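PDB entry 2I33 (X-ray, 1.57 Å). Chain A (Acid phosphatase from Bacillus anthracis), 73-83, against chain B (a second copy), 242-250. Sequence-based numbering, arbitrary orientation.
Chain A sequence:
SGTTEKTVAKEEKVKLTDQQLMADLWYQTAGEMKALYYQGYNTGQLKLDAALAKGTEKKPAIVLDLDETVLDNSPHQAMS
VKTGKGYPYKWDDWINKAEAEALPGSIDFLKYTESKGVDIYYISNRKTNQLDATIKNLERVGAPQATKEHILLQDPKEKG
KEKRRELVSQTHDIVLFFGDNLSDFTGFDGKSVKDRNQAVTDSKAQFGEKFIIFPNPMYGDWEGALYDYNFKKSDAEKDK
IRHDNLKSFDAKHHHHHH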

# COMPACT_ATOMS: atom_id res chain seq x y z
N ASN A 73 -6.75 -7.52 -11.22
CA ASN A 73 -7.14 -7.07 -12.57
C ASN A 73 -6.08 -6.24 -13.23
O ASN A 73 -6.33 -5.58 -14.26
CB ASN A 73 -8.42 -6.28 -12.48
CG ASN A 73 -9.48 -7.06 -11.86
OD1 ASN A 73 -10.01 -8.00 -12.46
ND2 ASN A 73 -9.79 -6.72 -10.63
N SER A 74 -4.88 -6.27 -12.69
CA SER A 74 -3.87 -5.42 -13.27
C SER A 74 -3.59 -5.73 -14.76
O SER A 74 -3.22 -4.80 -15.48
CB SER A 74 -2.60 -5.40 -12.41
OG SER A 74 -2.03 -6.66 -12.39
N PRO A 75 -3.77 -6.99 -15.25
CA PRO A 75 -3.58 -7.17 -16.71
C PRO A 75 -4.48 -6.28 -17.55
O PRO A 75 -4.13 -5.92 -18.68
CB PRO A 75 -3.93 -8.63 -16.94
CG PRO A 75 -3.61 -9.29 -15.59
CD PRO A 75 -4.04 -8.29 -14.59
N HIS A 76 -5.65 -5.94 -17.02
CA HIS A 76 -6.50 -5.02 -17.75
C HIS A 76 -5.92 -3.60 -17.77
O HIS A 76 -5.93 -2.90 -18.79
CB HIS A 76 -7.90 -5.00 -17.20
CG HIS A 76 -8.78 -4.07 -17.93
ND1 HIS A 76 -8.88 -2.74 -17.60
CD2 HIS A 76 -9.53 -4.24 -19.05
CE1 HIS A 76 -9.68 -2.14 -18.46
NE2 HIS A 76 -10.09 -3.02 -19.35
N GLN A 77 -5.39 -3.17 -16.63
CA GLN A 77 -4.78 -1.84 -16.56
C GLN A 77 -3.56 -1.78 -17.48
O GLN A 77 -3.34 -0.77 -18.16
CB GLN A 77 -4.41 -1.50 -15.13
CG GLN A 77 -5.58 -1.52 -14.16
CD GLN A 77 -6.64 -0.47 -14.43
OE1 GLN A 77 -7.77 -0.79 -14.84
NE2 GLN A 77 -6.29 0.78 -14.22
N ALA A 78 -2.79 -2.85 -17.53
CA ALA A 78 -1.66 -2.97 -18.47
C ALA A 78 -2.13 -2.82 -19.92
O ALA A 78 -1.51 -2.15 -20.73
CB ALA A 78 -0.93 -4.27 -18.28
N MET A 79 -3.25 -3.47 -20.24
CA MET A 79 -3.84 -3.36 -21.56
C MET A 79 -4.14 -1.89 -21.86
O MET A 79 -3.90 -1.43 -22.98
CB MET A 79 -5.11 -4.19 -21.67
CG MET A 79 -5.80 -4.15 -23.02
SD MET A 79 -6.86 -2.71 -23.24
CE MET A 79 -8.05 -2.90 -21.93
N SER A 80 -4.66 -1.16 -20.88
CA SER A 80 -4.97 0.25 -21.11
C SER A 80 -3.73 1.07 -21.41
O SER A 80 -3.74 1.93 -22.26
CB SER A 80 -5.67 0.88 -19.91
OG SER A 80 -6.96 0.33 -19.79
N VAL A 81 -2.65 0.80 -20.69
CA VAL A 81 -1.37 1.43 -21.00
C VAL A 81 -0.92 1.12 -22.43
O VAL A 81 -0.49 2.00 -23.17
CB VAL A 81 -0.28 1.00 -19.98
CG1 VAL A 81 1.09 1.53 -20.39
CG2 VAL A 81 -0.63 1.48 -18.58
N LYS A 82 -1.03 -0.14 -22.83
CA LYS A 82 -0.56 -0.53 -24.16
C LYS A 82 -1.38 0.04 -25.32
O LYS A 82 -0.85 0.38 -26.38
CB LYS A 82 -0.46 -2.04 -24.23
CG LYS A 82 0.63 -2.55 -23.30
CD LYS A 82 0.86 -4.04 -23.49
CE LYS A 82 1.76 -4.60 -22.41
NZ LYS A 82 1.91 -6.09 -22.54
N THR A 83 -2.69 0.14 -25.11
CA THR A 83 -3.61 0.54 -26.16
C THR A 83 -3.89 2.05 -26.13
O THR A 83 -4.41 2.62 -27.09
CB THR A 83 -4.95 -0.17 -26.03
OG1 THR A 83 -5.56 0.17 -24.79
CG2 THR A 83 -4.77 -1.70 -26.12
N ARG B 242 10.05 -0.58 -18.63
CA ARG B 242 8.80 -0.41 -17.91
C ARG B 242 7.65 -1.04 -18.71
O ARG B 242 6.87 -1.83 -18.16
CB ARG B 242 8.58 1.07 -17.66
CG ARG B 242 9.45 1.64 -16.59
CD ARG B 242 9.23 3.13 -16.52
NE ARG B 242 10.08 3.81 -15.55
CZ ARG B 242 9.85 5.04 -15.10
NH1 ARG B 242 8.84 5.76 -15.59
NH2 ARG B 242 10.62 5.56 -14.17
N HIS B 243 7.56 -0.73 -20.01
CA HIS B 243 6.46 -1.25 -20.82
C HIS B 243 6.53 -2.76 -20.95
O HIS B 243 5.52 -3.43 -20.90
CB HIS B 243 6.43 -0.60 -22.20
CG HIS B 243 5.92 0.81 -22.20
ND1 HIS B 243 4.62 1.13 -22.51
CD2 HIS B 243 6.55 1.97 -21.93
CE1 HIS B 243 4.46 2.44 -22.42
NE2 HIS B 243 5.62 2.98 -22.07
N ASP B 244 7.74 -3.29 -21.10
CA ASP B 244 7.91 -4.72 -21.31
C ASP B 244 7.53 -5.54 -20.09
O ASP B 244 7.19 -6.72 -20.22
CB ASP B 244 9.37 -5.05 -21.69
CG ASP B 244 9.75 -4.63 -23.12
OD1 ASP B 244 8.86 -4.28 -23.93
OD2 ASP B 244 10.96 -4.65 -23.41
N ASN B 245 7.58 -4.93 -18.91
CA ASN B 245 7.25 -5.63 -17.67
C ASN B 245 5.82 -5.48 -17.23
O ASN B 245 5.44 -6.00 -16.20
CB ASN B 245 8.20 -5.20 -16.56
CG ASN B 245 9.49 -5.91 -16.64
OD1 ASN B 245 9.64 -7.00 -16.07
ND2 ASN B 245 10.41 -5.36 -17.42
N LEU B 246 5.02 -4.79 -18.02
CA LEU B 246 3.59 -4.82 -17.83
C LEU B 246 3.08 -6.09 -18.49
O LEU B 246 3.57 -6.49 -19.57
CB LEU B 246 2.95 -3.60 -18.46
CG LEU B 246 3.25 -2.29 -17.76
CD1 LEU B 246 2.76 -1.13 -18.66
CD2 LEU B 246 2.61 -2.30 -16.40
N LYS B 247 2.15 -6.75 -17.83
CA LYS B 247 1.56 -7.96 -18.35
C LYS B 247 0.11 -7.64 -18.72
O LYS B 247 -0.69 -7.44 -17.83
CB LYS B 247 1.57 -9.05 -17.27
N SER B 248 -0.17 -7.54 -20.00
CA SER B 248 -1.54 -7.35 -20.50
C SER B 248 -2.23 -8.71 -20.61
O SER B 248 -1.68 -9.74 -20.17
CB SER B 248 -1.50 -6.61 -21.84
OG SER B 248 -2.80 -6.39 -22.37
N PHE B 249 -3.45 -8.73 -21.13
CA PHE B 249 -4.15 -9.99 -21.41
C PHE B 249 -4.47 -10.14 -22.91
O PHE B 249 -4.42 -9.17 -23.66
CB PHE B 249 -5.43 -10.08 -20.58
CG PHE B 249 -6.55 -9.21 -21.07
CD1 PHE B 249 -7.56 -9.74 -21.85
CD2 PHE B 249 -6.62 -7.87 -20.71
CE1 PHE B 249 -8.61 -8.94 -22.31
CE2 PHE B 249 -7.68 -7.07 -21.14
CZ PHE B 249 -8.66 -7.60 -21.94
N ASP B 250 -4.80 -11.36 -23.32
CA ASP B 250 -5.11 -11.67 -24.73
C ASP B 250 -6.61 -11.56 -25.02
O ASP B 250 -7.41 -12.29 -24.42
CB ASP B 250 -4.64 -13.09 -25.09
CG ASP B 250 -3.13 -13.21 -25.23
OD1 ASP B 250 -2.45 -12.18 -25.46
OD2 ASP B 250 -2.61 -14.34 -25.12
O HOH W 1 4.57 -5.89 -21.97

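The closest backbone approach in this contact is held by carbon donors rather than by amide hydrogen bonds. Pro A75 CA lies 3.1 Å from Lys B247 O with an angle of 146° at the hydrogen, and in return Ser B248 CA lies 3.5 Å from Pro A75 O at 154°. The two CA-H...O contacts run in opposite directions, each chain supplying one donor and one acceptor, and they fall where the backbones come nearest: Pro A75 CA and Ser B248 CA are 4.3 Å apart. A proline has no amide hydrogen to offer, so its CA-H is the backbone donor left to it. Pro A75 O is also engaged within its own helix, accepting from Met A79 N at 3.0 Å, and it lies at the edge of the Phe B249 ring, near the ring plane, 3.8 Å from Phe B249 CD2.

Around this point a helix, residues 74-83 of chain A, meets the extended segment Leu B246 to Phe B249 of chain B. The contacts recur along one side of the chain A helix. Ala A78 and Val A81 direct their CA-to-CB bonds toward chain B, whereas those of His A76, Gln A77 and Ser A80 point away. The Ala A78 side chain lies close to chain B: its CB is 3.2 Å from Lys B247 O and 3.9 Å from Leu B246 CB. One turn further along, Val A81 CG1 packs against Leu B246 CD1 at 3.6 Å and reaches His B243 CE1 at 4.0 Å, the latter obliquely to the imidazole ring. Leu B246, itself directed toward chain A, thus contacts two positions about a turn apart on the helix, Ala A78 and Val A81.

Phe B249 serves the other end of the contact and has the largest covered area of any residue here, 73 Å². Its CA-to-CB bond points sideways, but with chi1 at 75° (p) the ring comes nearer to chain A. Phe B249 CE2 lies 3.9 Å from Met A79 CB and 4.0 Å from His A76 CD2, both oblique approaches, while Phe B249 CB is 4.2 Å from Pro A75 CB. Met A79 CB also touches Ser B248 OG at 3.3 Å, placing a polar atom against an aliphatic one.

The direct polar link is slight. Lys A82 extends with chi2 to chi4 all t, so that its end comes nearer to chain B although its CA-to-CB bond points sideways; Lys A82 NZ donates a weak hydrogen bond to Leu B246 O at 3.4 Å. Water 1 supplies shorter connections. Its oxygen accepts from Lys A82 NZ at 2.7 Å, and it can donate to Leu B246 O at 2.7 Å and to His B243 O at 2.8 Å. The ammonium group therefore meets the carbonyls of His B243 and Leu B246 largely through water.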